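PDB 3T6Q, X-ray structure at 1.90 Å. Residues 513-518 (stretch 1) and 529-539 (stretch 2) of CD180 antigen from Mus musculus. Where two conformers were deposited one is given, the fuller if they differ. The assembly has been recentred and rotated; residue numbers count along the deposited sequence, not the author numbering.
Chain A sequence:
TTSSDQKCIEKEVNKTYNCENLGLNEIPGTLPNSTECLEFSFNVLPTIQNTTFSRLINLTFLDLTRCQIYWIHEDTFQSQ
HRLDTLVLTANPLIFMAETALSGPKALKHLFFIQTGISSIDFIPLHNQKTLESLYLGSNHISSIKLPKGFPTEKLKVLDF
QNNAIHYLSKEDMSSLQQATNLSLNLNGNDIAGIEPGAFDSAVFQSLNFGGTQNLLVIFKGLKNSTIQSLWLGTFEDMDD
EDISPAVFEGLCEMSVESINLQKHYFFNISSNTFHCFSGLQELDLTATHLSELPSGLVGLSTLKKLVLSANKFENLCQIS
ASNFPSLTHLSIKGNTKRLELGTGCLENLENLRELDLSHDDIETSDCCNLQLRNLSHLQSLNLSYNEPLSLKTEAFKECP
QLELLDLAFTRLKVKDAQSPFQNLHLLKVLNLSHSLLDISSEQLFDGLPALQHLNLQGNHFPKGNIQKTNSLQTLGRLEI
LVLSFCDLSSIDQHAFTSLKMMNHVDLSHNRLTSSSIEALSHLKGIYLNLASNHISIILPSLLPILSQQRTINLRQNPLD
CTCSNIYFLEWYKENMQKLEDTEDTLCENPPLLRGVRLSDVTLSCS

Stretch 1 (513-518) TSSSIE
Stretch 2 529-539: NLASNHISIIL

Thr513 leads into a 3-10 segment that runs from Ser514 through Glu518 and continues later in the chain; it packs against Asn529 to Leu539, a largely irregular run of chain. Their backbones come nearest where the CA atoms of Thr513 and Ile535 lie 4.5 Å apart, and together the two stretches bury 348 Å².

Thr513 is extended (phi/psi -107/175); from Ser514 onward phi stays between -51 and -64° and psi between -19 and -30°. The resulting i to i+3 bonds run from Ser516 N to Thr513 O (3.1 Å), Ile517 N to Ser514 O (3.0 Å) and Glu518 N to Ser515 O (3.0 Å). Ser516, with chi1 p (68°), also brings its OG within 2.9 Å of Thr513 O, a hydrogen bond that satisfies the hydroxyl of a buried residue and reinforces the first turn. Its small side chain can thus sit beside Leu530, with OG 4.4 Å from CD2.

Ser514 supplies the direct polar link of the contact. Its CA-to-CB bond points toward the second stretch, and chi1 p (67°) places OG 3.0 Å from Ile537 O, a weak hydrogen bond whose proton has another acceptor within reach. Water 2 lies 2.7 Å from Ser514 OG and accepts from Leu539 N at 2.9 Å. Water 1 accepts from Ser514 N (3.1 Å) and Ser536 N (3.0 Å) and donates to Ile537 O (3.0 Å), so it joins backbone groups that do not meet directly. Serine suits this place because its short side chain holds OG near Ile537 O and water 2 while CB lies 3.9 Å from Ile538 CG1.

The apolar part centres on buried Ile517, whose CA-to-CB bond points toward the second stretch, with chi1 m (-67°) and chi2 t (165°). Its CG1 lies 3.9 Å from Leu530 CD1, and its CD1, at the end of the extended arm, reaches to 4.3 Å from Ile538 CG2. Leu530 (-74°, 166°) and Ile538 (-59°, 167°) share this mt conformation, as does Ile535 (-67°, 165°), whose CG1 packs 3.9 Å from Thr513 C. Branched aliphatic side chains fill such space without unpaired polar groups.

At the exposed margin, Thr513 points its CA-to-CB bond away, yet with chi1 p (55°) its CG2 lies 3.6 Å from His534 O. The CA-to-CB bond of His534 points sideways, and with chi1 m (-77°) its ring extends clear of the first stretch, leaving CB 4.0 Å from Thr513 CG2. Within the second stretch, Asn533 (chi1 -89°, chi2 -65°) donates from ND2 to Leu530 O at 3.1 Å, tying the turn from Leu530 to Asn533.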

# COMPACT_ATOMS: atom_id res chain seq x y z
N THR A 513 37.21 -3.30 47.50
CA THR A 513 38.19 -2.22 47.63
C THR A 513 39.50 -2.72 47.02
O THR A 513 39.59 -3.86 46.61
CB THR A 513 38.34 -1.72 49.08
OG1 THR A 513 38.66 -2.82 49.96
CG2 THR A 513 37.05 -0.99 49.53
N SER A 514 40.51 -1.87 46.94
CA SER A 514 41.65 -2.18 46.06
C SER A 514 42.43 -3.44 46.47
O SER A 514 43.04 -4.09 45.60
CB SER A 514 42.60 -0.98 46.00
OG SER A 514 43.19 -0.84 47.27
N SER A 515 42.43 -3.81 47.75
CA SER A 515 43.22 -5.00 48.15
C SER A 515 42.71 -6.33 47.52
O SER A 515 43.46 -7.29 47.45
CB SER A 515 43.38 -5.12 49.67
OG SER A 515 42.14 -5.43 50.29
N SER A 516 41.46 -6.35 47.03
CA SER A 516 40.98 -7.48 46.21
C SER A 516 41.90 -7.85 45.03
O SER A 516 41.96 -9.01 44.63
CB SER A 516 39.57 -7.16 45.67
OG SER A 516 39.59 -6.09 44.71
N ILE A 517 42.61 -6.86 44.49
CA ILE A 517 43.56 -7.04 43.37
C ILE A 517 44.66 -8.06 43.73
O ILE A 517 45.14 -8.80 42.84
CB ILE A 517 44.12 -5.65 42.91
CG1 ILE A 517 42.97 -4.83 42.29
CG2 ILE A 517 45.35 -5.82 41.98
CD1 ILE A 517 43.23 -3.33 42.11
N GLU A 518 45.01 -8.15 45.01
CA GLU A 518 46.01 -9.14 45.50
C GLU A 518 45.65 -10.62 45.26
O GLU A 518 46.53 -11.49 45.27
CB GLU A 518 46.29 -8.93 47.00
CG GLU A 518 47.57 -9.60 47.50
CD GLU A 518 48.85 -9.05 46.90
OE1 GLU A 518 49.83 -9.82 46.80
OE2 GLU A 518 48.92 -7.85 46.55
N ASN A 529 37.54 -7.49 35.11
CA ASN A 529 36.48 -6.49 35.18
C ASN A 529 36.22 -6.14 36.64
O ASN A 529 35.73 -6.97 37.39
CB ASN A 529 35.19 -7.03 34.53
CG ASN A 529 34.13 -5.96 34.35
OD1 ASN A 529 34.31 -4.83 34.78
ND2 ASN A 529 33.02 -6.33 33.72
N LEU A 530 36.60 -4.92 37.03
CA LEU A 530 36.35 -4.39 38.37
C LEU A 530 35.28 -3.29 38.35
O LEU A 530 35.21 -2.48 39.28
CB LEU A 530 37.65 -3.88 39.02
CG LEU A 530 38.54 -5.07 39.47
CD1 LEU A 530 39.97 -4.66 39.81
CD2 LEU A 530 37.92 -5.78 40.65
N ALA A 531 34.45 -3.22 37.30
CA ALA A 531 33.49 -2.12 37.18
C ALA A 531 32.54 -2.12 38.36
O ALA A 531 32.22 -3.20 38.90
CB ALA A 531 32.68 -2.23 35.87
N SER A 532 32.08 -0.93 38.78
CA SER A 532 31.08 -0.80 39.84
C SER A 532 31.47 -1.52 41.12
O SER A 532 30.79 -2.43 41.56
CB SER A 532 29.69 -1.27 39.41
OG SER A 532 29.25 -0.50 38.31
N ASN A 533 32.60 -1.12 41.67
CA ASN A 533 32.99 -1.59 42.99
C ASN A 533 33.25 -0.37 43.86
O ASN A 533 32.75 0.70 43.54
CB ASN A 533 34.23 -2.47 42.83
CG ASN A 533 33.82 -3.91 42.60
OD1 ASN A 533 33.24 -4.51 43.49
ND2 ASN A 533 34.02 -4.42 41.37
N HIS A 534 34.07 -0.51 44.90
CA HIS A 534 34.36 0.62 45.81
C HIS A 534 35.83 0.91 45.77
O HIS A 534 36.42 1.30 46.80
CB HIS A 534 34.02 0.24 47.25
CG HIS A 534 32.54 0.27 47.61
ND1 HIS A 534 31.55 0.27 46.69
CD2 HIS A 534 31.91 0.26 48.85
CE1 HIS A 534 30.35 0.26 47.31
NE2 HIS A 534 30.57 0.25 48.63
N ILE A 535 36.46 0.74 44.62
CA ILE A 535 37.89 1.03 44.54
C ILE A 535 38.15 2.55 44.51
O ILE A 535 37.59 3.26 43.68
CB ILE A 535 38.52 0.30 43.34
CG1 ILE A 535 38.47 -1.23 43.60
CG2 ILE A 535 39.94 0.77 43.12
CD1 ILE A 535 38.71 -2.08 42.36
N SER A 536 38.95 3.05 45.45
CA SER A 536 39.26 4.50 45.49
C SER A 536 40.73 4.76 45.29
O SER A 536 41.15 5.37 44.30
CB SER A 536 38.75 5.16 46.79
OG SER A 536 39.19 4.42 47.94
N ILE A 537 41.52 4.27 46.25
CA ILE A 537 42.97 4.37 46.21
C ILE A 537 43.56 3.00 45.89
O ILE A 537 43.13 2.03 46.49
CB ILE A 537 43.50 4.85 47.62
CG1 ILE A 537 43.03 6.28 47.83
CG2 ILE A 537 45.04 4.73 47.68
CD1 ILE A 537 43.65 6.99 49.03
N ILE A 538 44.54 2.95 44.96
CA ILE A 538 45.27 1.73 44.61
C ILE A 538 46.74 1.99 44.89
O ILE A 538 47.42 2.68 44.14
CB ILE A 538 45.04 1.36 43.12
CG1 ILE A 538 43.53 1.16 42.88
CG2 ILE A 538 45.81 0.10 42.69
CD1 ILE A 538 43.19 1.09 41.40
N LEU A 539 47.24 1.41 45.97
CA LEU A 539 48.60 1.72 46.42
C LEU A 539 49.61 1.11 45.48
O LEU A 539 49.27 0.15 44.76
CB LEU A 539 48.82 1.27 47.86
CG LEU A 539 48.07 2.16 48.87
CD1 LEU A 539 48.10 1.49 50.22
CD2 LEU A 539 48.65 3.58 48.97
O HOH W 1 40.38 1.21 47.41
O HOH W 2 45.63 -0.03 47.95